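Local coordinates for protein flavin-dependent monooxygenase, oxygenase subunit HsaA (Mycobacterium tuberculosis, PDB 3AFF) that probably hydroxylates the phenolic ring of the cholesterol breakdown product 3-HSA beside its existing hydroxyl, using reduced flavin and molecular oxygen, at residues L98-A103 / P203-L208; T151-P156 / G167-P172; G132-G137 / V197-V202; G48-L53 / S87-H92. All blocks are in the same frame, centred on the assembly; numbering follows the deposited sequence. Where two conformers were deposited one is given.

Contacts 1, 2 and 3 reach one mixed beta sheet of this acyl-CoA dehydrogenase-like subunit, while contact 4 lies among its N-terminal helices. Contact 2 is the hub: its centre is about 10 Å from those of contacts 1 and 3. Strand 207-209 of contact 1 pairs with strand 162-172 of contact 2, and Phe-99 packs on Phe-152. On the other face Phe-169 and Ile-171 meet Val-135, Tyr-133 and Val-202 of contact 3. Contact 4 touches contact 2 through His-92 and Phe-152. The side chain of Phe-152 is about 3 Å from that of Tyr-120, probably an FMN-binding residue; in contact 3 the side chain of Val-197 is about 9 Å from that of Ser-119, another.

Contact 1 (L98-A103 / P203-L208); sequences LFDQRA and PRHRFL
The ring of Phe-99 lies against Leu-208, whose CB sits over one ring face, 3.6 Å from the ring centroid and 17° off the ring normal. This is a CH-pi contact. CZ is the ring atom closest to that CB. The rim of the same ring reaches the backbone: the carbonyl oxygens of His-205 and Arg-206 lie at its edge, near its plane. Leu-208 has CG anti to the backbone N, and its CD2 continues along the ring to reach Leu-98 CB at 3.8 Å.

A second cluster forms around His-205. Arg-102 crosses one face of the imidazole, with CG 3.9 Å from the ring centroid in another CH-pi contact. The arginine chain bends at chi3 (52°), which keeps NE over the same face. The guanidinium plane stands 73° from the ring, so the two groups do not stack flat. Ala-103 CB rests on the His-205 carbonyl oxygen at 3.4 Å.

One water joins the backbones. It accepts from Asp-100 N at 2.7 Å and donates to His-205 O at 2.8 Å. Outside the two segments, Glu-106 on helix 101-108 accepts a hydrogen bond from His-205 NE2 and forms a salt bridge with Arg-206. The contact thus ties the start of that helix to the turn leading into strand 207-209. Its chemistry is divided: apolar packing at Phe-99, and a polar end at His-205. There Glu-106 would tend to favour a positive imidazole, while Arg-102 over its face would oppose it, so the charge is not settled.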
# COMPACT_ATOMS: atom_id res chain seq x y z
N LEU A 98 47.54 -16.59 -10.24
CA LEU A 98 47.59 -16.48 -8.78
C LEU A 98 48.35 -17.70 -8.19
O LEU A 98 48.71 -17.71 -7.03
CB LEU A 98 46.17 -16.47 -8.18
CG LEU A 98 45.20 -15.41 -8.76
CD1 LEU A 98 43.78 -15.66 -8.26
CD2 LEU A 98 45.67 -13.96 -8.37
N PHE A 99 48.61 -18.69 -9.00
CA PHE A 99 49.44 -19.87 -8.59
C PHE A 99 50.92 -19.44 -8.39
O PHE A 99 51.38 -18.41 -8.92
CB PHE A 99 49.33 -20.97 -9.65
CG PHE A 99 48.17 -21.92 -9.37
CD1 PHE A 99 48.41 -23.19 -8.90
CD2 PHE A 99 46.85 -21.49 -9.53
CE1 PHE A 99 47.36 -24.07 -8.64
CE2 PHE A 99 45.76 -22.36 -9.25
CZ PHE A 99 46.01 -23.63 -8.79
N ASP A 100 51.69 -20.21 -7.65
CA ASP A 100 53.00 -19.69 -7.52
C ASP A 100 53.83 -19.81 -8.83
O ASP A 100 53.50 -20.51 -9.77
CB ASP A 100 53.64 -20.04 -6.19
CG ASP A 100 54.15 -21.42 -6.13
OD1 ASP A 100 54.45 -21.94 -7.21
OD2 ASP A 100 54.24 -21.96 -5.00
N GLN A 101 54.82 -18.94 -8.94
CA GLN A 101 55.59 -18.78 -10.19
C GLN A 101 56.04 -20.15 -10.74
O GLN A 101 56.03 -20.39 -11.96
CB GLN A 101 56.80 -17.91 -9.86
CG GLN A 101 57.72 -17.59 -11.04
CD GLN A 101 57.04 -16.77 -12.12
OE1 GLN A 101 56.12 -16.00 -11.82
NE2 GLN A 101 57.52 -16.89 -13.37
N ARG A 102 56.43 -21.08 -9.86
CA ARG A 102 56.86 -22.41 -10.39
C ARG A 102 55.76 -23.16 -11.17
O ARG A 102 56.05 -23.85 -12.15
CB ARG A 102 57.41 -23.26 -9.25
CG ARG A 102 58.02 -24.58 -9.71
CD ARG A 102 59.06 -25.19 -8.68
NE ARG A 102 58.56 -25.34 -7.30
CZ ARG A 102 58.98 -24.55 -6.31
NH1 ARG A 102 59.91 -23.62 -6.58
NH2 ARG A 102 58.46 -24.70 -5.07
N ALA A 103 54.50 -23.05 -10.72
CA ALA A 103 53.39 -23.68 -11.40
C ALA A 103 53.18 -23.02 -12.76
O ALA A 103 52.95 -23.71 -13.78
CB ALA A 103 52.12 -23.57 -10.56
N PRO A 203 52.45 -31.83 -6.62
CA PRO A 203 53.30 -31.15 -5.64
C PRO A 203 52.64 -29.89 -5.00
O PRO A 203 51.70 -29.33 -5.56
CB PRO A 203 54.56 -30.83 -6.47
CG PRO A 203 54.03 -30.64 -7.93
CD PRO A 203 52.91 -31.70 -8.01
N ARG A 204 53.13 -29.45 -3.85
CA ARG A 204 52.54 -28.29 -3.16
C ARG A 204 52.38 -26.99 -3.97
O ARG A 204 51.41 -26.23 -3.75
CB ARG A 204 53.21 -28.03 -1.80
CG ARG A 204 52.74 -29.11 -0.74
CD ARG A 204 53.03 -28.72 0.64
NE ARG A 204 54.48 -28.58 0.89
CZ ARG A 204 55.22 -29.57 1.39
NH1 ARG A 204 54.65 -30.75 1.66
NH2 ARG A 204 56.49 -29.39 1.63
N HIS A 205 53.28 -26.74 -4.90
CA HIS A 205 53.23 -25.53 -5.67
C HIS A 205 52.13 -25.63 -6.71
O HIS A 205 51.81 -24.62 -7.36
CB HIS A 205 54.60 -25.14 -6.31
CG HIS A 205 55.12 -26.16 -7.28
ND1 HIS A 205 55.77 -27.31 -6.88
CD2 HIS A 205 55.02 -26.25 -8.62
CE1 HIS A 205 56.07 -28.04 -7.93
NE2 HIS A 205 55.61 -27.43 -9.00
N ARG A 206 51.54 -26.83 -6.88
CA ARG A 206 50.42 -26.94 -7.80
C ARG A 206 49.05 -27.15 -7.12
O ARG A 206 48.15 -27.68 -7.70
CB ARG A 206 50.71 -27.96 -8.89
CG ARG A 206 51.72 -27.48 -9.95
CD ARG A 206 51.63 -28.26 -11.26
NE ARG A 206 52.57 -29.38 -11.29
CZ ARG A 206 52.24 -30.68 -11.29
NH1 ARG A 206 50.95 -31.06 -11.27
NH2 ARG A 206 53.21 -31.63 -11.25
N PHE A 207 48.92 -26.67 -5.91
CA PHE A 207 47.65 -26.52 -5.26
C PHE A 207 47.55 -25.07 -4.84
O PHE A 207 48.51 -24.58 -4.26
CB PHE A 207 47.61 -27.32 -3.96
CG PHE A 207 46.42 -27.02 -3.06
CD1 PHE A 207 45.13 -27.52 -3.38
CD2 PHE A 207 46.58 -26.35 -1.86
CE1 PHE A 207 44.01 -27.29 -2.57
CE2 PHE A 207 45.46 -26.09 -1.02
CZ PHE A 207 44.19 -26.60 -1.37
N LEU A 208 46.37 -24.44 -5.00
CA LEU A 208 46.17 -23.08 -4.53
C LEU A 208 44.86 -23.06 -3.73
O LEU A 208 43.79 -23.41 -4.27
CB LEU A 208 46.10 -22.08 -5.71
CG LEU A 208 45.69 -20.66 -5.30
CD1 LEU A 208 46.74 -20.08 -4.39
CD2 LEU A 208 45.46 -19.75 -6.50
O HOH W 1 50.58 -22.31 -6.33

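Contact 2 (T151-P156 / G167-P172); sequences TFVGGP and GSFLIP
Thr-151 to Pro-156 and Gly-167 to Pro-172 are the two arms of an antiparallel beta hairpin in the mixed beta sheet of the acyl-CoA dehydrogenase-like fold. Backbone hydrogen bonds come in pairs at Thr-151 with Ile-171, Val-153 with Phe-169 and Gly-155 with Gly-167. The straightest runs from Phe-169 N to Val-153 O, 2.9 Å long with 174° at the hydrogen. The Gly-155 and Gly-167 pair is longer, with Gly-155 N 3.2 Å from Gly-167 O. CA-H...O contacts fill the intervening positions, such as Phe-152 CA to Phe-169 O at 3.3 Å.

Apolar packing occurs on both faces. On one, Phe-152 CE1 meets Leu-170 CD1 at 3.7 Å. Leu-170 has CG anti to the backbone N (chi1 176°), which brings CD1 to the phenyl ring. Leu-96 of helix 80-96 and Phe-99 also pack here. Phe-152 places this face beside Tyr-120, a probable FMN-binding residue. Thr-151, on the other face, lies near Ser-142, which probably also binds FMN.

On that other face, Val-153 CG2 touches Phe-169 CB at 3.9 Å and Ile-171 CD1 at 4.0 Å. The Phe-169 ring extends along the glycine end of the hairpin, and Tyr-133 meets it edge-to-face. Gly-155 has no side chain to stand beside this ring. Phe-169 CE2 lies 3.7 Å from Gly-155 O.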
# COMPACT_ATOMS: atom_id res chain seq x y z
N THR A 151 44.64 -29.01 -16.31
CA THR A 151 43.34 -28.73 -15.75
C THR A 151 43.46 -28.35 -14.29
O THR A 151 44.35 -28.83 -13.58
CB THR A 151 42.37 -29.97 -15.88
OG1 THR A 151 41.05 -29.51 -15.76
CG2 THR A 151 42.66 -31.13 -14.80
N PHE A 152 42.50 -27.55 -13.84
CA PHE A 152 42.21 -27.44 -12.38
C PHE A 152 41.12 -28.41 -11.95
O PHE A 152 40.17 -28.61 -12.66
CB PHE A 152 41.70 -26.04 -12.03
CG PHE A 152 42.65 -24.91 -12.40
CD1 PHE A 152 43.97 -24.89 -11.93
CD2 PHE A 152 42.20 -23.85 -13.18
CE1 PHE A 152 44.84 -23.80 -12.20
CE2 PHE A 152 43.10 -22.76 -13.48
CZ PHE A 152 44.38 -22.75 -12.98
N VAL A 153 41.24 -28.98 -10.76
CA VAL A 153 40.14 -29.77 -10.20
C VAL A 153 40.06 -29.27 -8.77
O VAL A 153 41.08 -29.02 -8.13
CB VAL A 153 40.40 -31.36 -10.22
CG1 VAL A 153 40.26 -31.89 -11.61
CG2 VAL A 153 41.76 -31.70 -9.61
N GLY A 154 38.84 -29.09 -8.29
CA GLY A 154 38.63 -28.63 -6.96
C GLY A 154 38.30 -29.70 -5.94
O GLY A 154 37.70 -30.70 -6.26
N GLY A 155 38.66 -29.43 -4.69
CA GLY A 155 38.37 -30.32 -3.60
C GLY A 155 39.14 -29.95 -2.36
O GLY A 155 40.00 -29.05 -2.38
N PRO A 156 38.84 -30.66 -1.25
CA PRO A 156 39.52 -30.42 -0.00
C PRO A 156 40.89 -31.12 -0.03
O PRO A 156 41.07 -32.04 -0.80
CB PRO A 156 38.61 -31.09 1.04
CG PRO A 156 37.85 -32.17 0.25
CD PRO A 156 37.84 -31.74 -1.19
N GLY A 167 40.73 -26.08 -2.23
CA GLY A 167 41.27 -25.26 -3.30
C GLY A 167 41.28 -25.97 -4.60
O GLY A 167 40.45 -26.79 -4.83
N SER A 168 42.22 -25.59 -5.48
CA SER A 168 42.34 -26.18 -6.81
C SER A 168 43.73 -26.80 -6.97
O SER A 168 44.76 -26.18 -6.61
CB SER A 168 42.13 -25.14 -7.94
OG SER A 168 41.17 -24.13 -7.59
N PHE A 169 43.73 -28.01 -7.54
CA PHE A 169 44.90 -28.78 -7.88
C PHE A 169 45.06 -28.62 -9.36
O PHE A 169 44.10 -28.82 -10.12
CB PHE A 169 44.68 -30.30 -7.52
CG PHE A 169 44.41 -30.53 -6.07
CD1 PHE A 169 45.44 -30.74 -5.18
CD2 PHE A 169 43.08 -30.51 -5.60
CE1 PHE A 169 45.20 -30.96 -3.81
CE2 PHE A 169 42.81 -30.70 -4.22
CZ PHE A 169 43.88 -30.97 -3.31
N LEU A 170 46.27 -28.25 -9.77
CA LEU A 170 46.64 -28.09 -11.20
C LEU A 170 47.34 -29.35 -11.73
O LEU A 170 48.34 -29.76 -11.17
CB LEU A 170 47.61 -26.90 -11.37
CG LEU A 170 48.20 -26.60 -12.75
CD1 LEU A 170 47.07 -26.25 -13.81
CD2 LEU A 170 49.12 -25.48 -12.53
N ILE A 171 46.84 -29.96 -12.78
CA ILE A 171 47.32 -31.33 -13.09
C ILE A 171 47.49 -31.37 -14.59
O ILE A 171 46.60 -30.86 -15.29
CB ILE A 171 46.29 -32.40 -12.67
CG1 ILE A 171 46.15 -32.42 -11.14
CG2 ILE A 171 46.71 -33.76 -13.10
CD1 ILE A 171 45.20 -33.54 -10.61
N PRO A 172 48.61 -31.95 -15.09
CA PRO A 172 48.80 -32.03 -16.54
C PRO A 172 47.99 -33.14 -17.23
O PRO A 172 47.67 -34.15 -16.61
CB PRO A 172 50.31 -32.28 -16.70
CG PRO A 172 50.69 -32.99 -15.44
CD PRO A 172 49.78 -32.45 -14.34

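Contact 3 (G132-G137 / V197-V202)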
# COMPACT_ATOMS: atom_id res chain seq x y z
N GLY A 132 53.62 -33.15 -1.22
CA GLY A 132 52.36 -32.76 -1.93
C GLY A 132 51.15 -33.62 -1.56
O GLY A 132 50.88 -33.85 -0.38
N TYR A 133 50.43 -34.08 -2.56
CA TYR A 133 49.07 -34.64 -2.37
C TYR A 133 48.93 -35.77 -3.33
O TYR A 133 49.49 -35.72 -4.40
CB TYR A 133 47.99 -33.61 -2.75
CG TYR A 133 48.24 -32.30 -2.08
CD1 TYR A 133 47.88 -32.11 -0.74
CD2 TYR A 133 48.85 -31.24 -2.78
CE1 TYR A 133 48.13 -30.91 -0.08
CE2 TYR A 133 49.10 -29.98 -2.11
CZ TYR A 133 48.75 -29.84 -0.80
OH TYR A 133 49.01 -28.66 -0.14
N LEU A 134 48.20 -36.78 -2.90
CA LEU A 134 47.75 -37.82 -3.78
C LEU A 134 46.27 -37.48 -4.07
O LEU A 134 45.43 -37.42 -3.15
CB LEU A 134 47.94 -39.20 -3.09
CG LEU A 134 47.78 -40.43 -4.03
CD1 LEU A 134 48.94 -40.52 -5.08
CD2 LEU A 134 47.78 -41.66 -3.16
N VAL A 135 45.96 -37.28 -5.36
CA VAL A 135 44.65 -36.80 -5.79
C VAL A 135 43.86 -37.91 -6.50
O VAL A 135 44.43 -38.68 -7.29
CB VAL A 135 44.73 -35.51 -6.66
CG1 VAL A 135 43.29 -35.10 -7.18
CG2 VAL A 135 45.36 -34.32 -5.82
N ASN A 136 42.58 -37.97 -6.16
CA ASN A 136 41.67 -38.98 -6.70
C ASN A 136 40.34 -38.34 -6.89
O ASN A 136 39.89 -37.60 -6.02
CB ASN A 136 41.53 -40.19 -5.76
CG ASN A 136 42.66 -41.18 -5.95
OD1 ASN A 136 42.75 -41.87 -6.98
ND2 ASN A 136 43.58 -41.23 -5.00
N GLY A 137 39.68 -38.64 -8.00
CA GLY A 137 38.32 -38.16 -8.16
C GLY A 137 37.84 -38.27 -9.56
O GLY A 137 38.57 -38.73 -10.42
N VAL A 197 40.80 -38.97 -12.44
CA VAL A 197 42.11 -38.75 -11.88
C VAL A 197 42.28 -39.89 -10.89
O VAL A 197 41.46 -40.04 -10.02
CB VAL A 197 42.18 -37.33 -11.16
CG1 VAL A 197 43.50 -37.10 -10.53
CG2 VAL A 197 41.84 -36.17 -12.16
N LYS A 198 43.35 -40.68 -11.03
CA LYS A 198 43.59 -41.82 -10.11
C LYS A 198 45.00 -41.80 -9.59
O LYS A 198 45.96 -41.93 -10.37
CB LYS A 198 43.36 -43.18 -10.79
CG LYS A 198 42.49 -43.16 -12.01
CD LYS A 198 41.66 -44.49 -12.22
CE LYS A 198 40.93 -44.47 -13.61
NZ LYS A 198 41.79 -43.94 -14.81
N ASP A 199 45.12 -41.66 -8.27
CA ASP A 199 46.40 -41.75 -7.56
C ASP A 199 47.47 -40.87 -8.20
O ASP A 199 48.57 -41.35 -8.48
CB ASP A 199 46.92 -43.21 -7.48
CG ASP A 199 46.17 -44.05 -6.47
OD1 ASP A 199 45.56 -43.48 -5.57
OD2 ASP A 199 46.21 -45.32 -6.58
N VAL A 200 47.13 -39.60 -8.43
CA VAL A 200 48.06 -38.65 -9.04
C VAL A 200 48.77 -37.80 -7.99
O VAL A 200 48.11 -37.09 -7.17
CB VAL A 200 47.33 -37.74 -10.10
CG1 VAL A 200 48.25 -36.69 -10.61
CG2 VAL A 200 46.80 -38.61 -11.27
N PHE A 201 50.12 -37.86 -8.01
CA PHE A 201 50.93 -37.01 -7.16
C PHE A 201 50.94 -35.55 -7.68
O PHE A 201 51.26 -35.30 -8.86
CB PHE A 201 52.39 -37.54 -7.02
CG PHE A 201 53.23 -36.64 -6.21
CD1 PHE A 201 53.02 -36.54 -4.86
CD2 PHE A 201 54.17 -35.81 -6.81
CE1 PHE A 201 53.73 -35.66 -4.09
CE2 PHE A 201 54.87 -34.93 -6.06
CZ PHE A 201 54.68 -34.87 -4.66
N VAL A 202 50.50 -34.62 -6.83
CA VAL A 202 50.50 -33.17 -7.14
C VAL A 202 51.40 -32.50 -6.15
O VAL A 202 51.16 -32.57 -4.95
CB VAL A 202 49.04 -32.54 -7.17
CG1 VAL A 202 49.10 -31.09 -7.59
CG2 VAL A 202 48.17 -33.31 -8.19
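Asn-136 meets Lys-198 and Asp-199 at a G1 beta bulge, where Asp-199 and Val-200 both face Val-135 across an antiparallel strand pair. From CB, the side chain has CG anti to its own carbonyl carbon (chi1 -83°). Asn-136 CG lies 3.4 Å from Asp-199 N. At the tip the two branches divide the work. Asn-136 OD1 accepts from Asp-199 N at 2.7 Å, with the donor above the carbonyl plane, and it also lies 3.2 Å from Lys-198 CA. Asn-136 ND2 donates to Asp-199 OD1 at 3.1 Å, on the anti side of the carboxylate. The amide and carboxylate planes stand 81° apart.

Two side-chain bonds therefore hold the bulge residue, whose positive phi (51°) turns the chain. Regular hydrogen-bonded pairs flank the bulge: Gly-137 with Val-197, and Tyr-133 with Val-202. On the inner face Val-135 packs on Val-197 and Val-202, next to Ile-171 and Phe-169 of strand 162-172. Asn-136 also packs on Asp-160 of a second subunit. On the outer face, Leu-134 CD1 reaches the Asp-199 carbonyl carbon at 3.5 Å.

Contact 4 (G48-L53 / S87-H92); sequences GFFTLL and SIVGVH
This is a buried, mainly apolar contact in the N-terminal helical domain of the acyl-CoA dehydrogenase fold. It packs the turn after helix 38-47 against the middle of helix 80-96. That helix runs close to the probable flavin site: the side chains of Val-89 and Val-91 are each about 6 Å from those of Ser-143 and Tyr-120 respectively, both probable FMN-binding residues. Gly-48 ends the first helix in a Schellman motif, with positive phi (96°), and the chain then presents Phe-49, Phe-50 and Leu-53 to the second helix.

Gly-90 lies at the centre. Phe-49 CE2 approaches Gly-90 CA at 4.3 Å. Phe-50 meets Gly-90 CA with its rim, through Phe-50 CD1 at 4.2 Å. The absence of a side chain on Gly-90 lets the Phe-49 ring lie close to the helix backbone. Phe-50 has CG anti to its carbonyl carbon (chi1 -59°), and its CE1 reaches Val-89 CG1 at 4.0 Å. The two phenylalanines also touch each other: Phe-49 CD2 sits over one face of the Phe-50 ring, toward its rim. Arg-115 makes a cation-pi contact with Phe-50. Phe-68 of helix 65-76 packs against the Phe-49 ring.

Further along, Leu-53 points at the helix. Its CD1 lies 4.2 Å from Val-91 CA and also meets Val-91 CG2.

No direct hydrogen bond joins the two segments, though Asn-93 ND2, further along helix 80-96, bonds Phe-50 O. A single water bridges the segments, held by three backbone groups. It accepts from Leu-53 N at 2.9 Å, and it donates to Phe-50 O at 2.8 Å and to Gly-90 O at 2.9 Å.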
# COMPACT_ATOMS: atom_id res chain seq x y z
N GLY A 48 44.48 -13.26 -30.38
CA GLY A 48 45.01 -12.92 -29.07
C GLY A 48 44.00 -13.01 -27.92
O GLY A 48 44.26 -12.50 -26.84
N PHE A 49 42.86 -13.66 -28.15
CA PHE A 49 41.78 -13.73 -27.12
C PHE A 49 42.26 -14.31 -25.79
O PHE A 49 41.99 -13.76 -24.72
CB PHE A 49 40.55 -14.50 -27.61
CG PHE A 49 39.56 -14.79 -26.51
CD1 PHE A 49 38.64 -13.80 -26.11
CD2 PHE A 49 39.62 -16.02 -25.78
CE1 PHE A 49 37.72 -14.06 -25.04
CE2 PHE A 49 38.73 -16.24 -24.71
CZ PHE A 49 37.77 -15.26 -24.35
N PHE A 50 42.97 -15.45 -25.85
CA PHE A 50 43.46 -16.11 -24.60
C PHE A 50 44.51 -15.33 -23.85
O PHE A 50 44.68 -15.52 -22.61
CB PHE A 50 43.92 -17.54 -24.87
CG PHE A 50 42.85 -18.40 -25.42
CD1 PHE A 50 41.76 -18.80 -24.62
CD2 PHE A 50 42.86 -18.74 -26.74
CE1 PHE A 50 40.72 -19.60 -25.13
CE2 PHE A 50 41.83 -19.53 -27.28
CZ PHE A 50 40.77 -19.96 -26.48
N THR A 51 45.16 -14.38 -24.53
CA THR A 51 46.12 -13.50 -23.84
C THR A 51 45.53 -12.41 -22.96
O THR A 51 46.26 -11.79 -22.16
CB THR A 51 47.12 -12.80 -24.82
OG1 THR A 51 46.43 -11.78 -25.57
CG2 THR A 51 47.74 -13.85 -25.77
N LEU A 52 44.21 -12.17 -23.07
CA LEU A 52 43.59 -10.97 -22.52
C LEU A 52 43.84 -10.78 -21.05
O LEU A 52 44.22 -9.70 -20.61
CB LEU A 52 42.06 -10.99 -22.77
CG LEU A 52 41.61 -10.51 -24.16
CD1 LEU A 52 40.17 -10.91 -24.50
CD2 LEU A 52 41.90 -8.97 -24.40
N LEU A 53 43.63 -11.86 -20.30
CA LEU A 53 43.77 -11.86 -18.85
C LEU A 53 45.04 -12.55 -18.36
O LEU A 53 45.28 -12.63 -17.16
CB LEU A 53 42.54 -12.54 -18.25
CG LEU A 53 41.26 -11.69 -18.25
CD1 LEU A 53 40.13 -12.58 -17.72
CD2 LEU A 53 41.46 -10.52 -17.26
N SER A 87 34.88 -17.80 -22.44
CA SER A 87 34.92 -17.19 -21.14
C SER A 87 35.68 -18.06 -20.10
O SER A 87 36.53 -17.56 -19.40
CB SER A 87 33.49 -16.97 -20.66
OG SER A 87 33.46 -16.10 -19.54
N ILE A 88 35.29 -19.33 -19.99
CA ILE A 88 35.76 -20.24 -18.96
C ILE A 88 37.26 -20.56 -19.18
O ILE A 88 38.07 -20.39 -18.30
CB ILE A 88 34.91 -21.53 -19.02
CG1 ILE A 88 33.55 -21.23 -18.42
CG2 ILE A 88 35.62 -22.64 -18.23
CD1 ILE A 88 32.54 -22.39 -18.53
N VAL A 89 37.62 -21.00 -20.38
CA VAL A 89 39.03 -21.25 -20.71
C VAL A 89 39.87 -19.96 -20.60
O VAL A 89 40.95 -20.01 -20.04
CB VAL A 89 39.17 -22.09 -22.03
CG1 VAL A 89 40.70 -22.49 -22.36
CG2 VAL A 89 38.33 -23.35 -21.88
N GLY A 90 39.40 -18.78 -21.08
CA GLY A 90 40.20 -17.55 -20.88
C GLY A 90 40.44 -17.05 -19.47
O GLY A 90 41.51 -16.55 -19.16
N VAL A 91 39.44 -17.17 -18.59
CA VAL A 91 39.56 -16.71 -17.23
C VAL A 91 40.47 -17.68 -16.45
O VAL A 91 41.07 -17.33 -15.41
CB VAL A 91 38.16 -16.54 -16.57
CG1 VAL A 91 37.61 -17.88 -16.04
CG2 VAL A 91 38.28 -15.66 -15.38
N HIS A 92 40.72 -18.87 -16.97
CA HIS A 92 41.67 -19.70 -16.23
C HIS A 92 43.09 -19.19 -16.34
O HIS A 92 43.92 -19.56 -15.56
CB HIS A 92 41.60 -21.17 -16.66
CG HIS A 92 40.25 -21.80 -16.46
ND1 HIS A 92 39.84 -22.88 -17.20
CD2 HIS A 92 39.24 -21.51 -15.61
CE1 HIS A 92 38.61 -23.22 -16.83
NE2 HIS A 92 38.23 -22.41 -15.86
O HOH W 2 42.68 -14.55 -20.87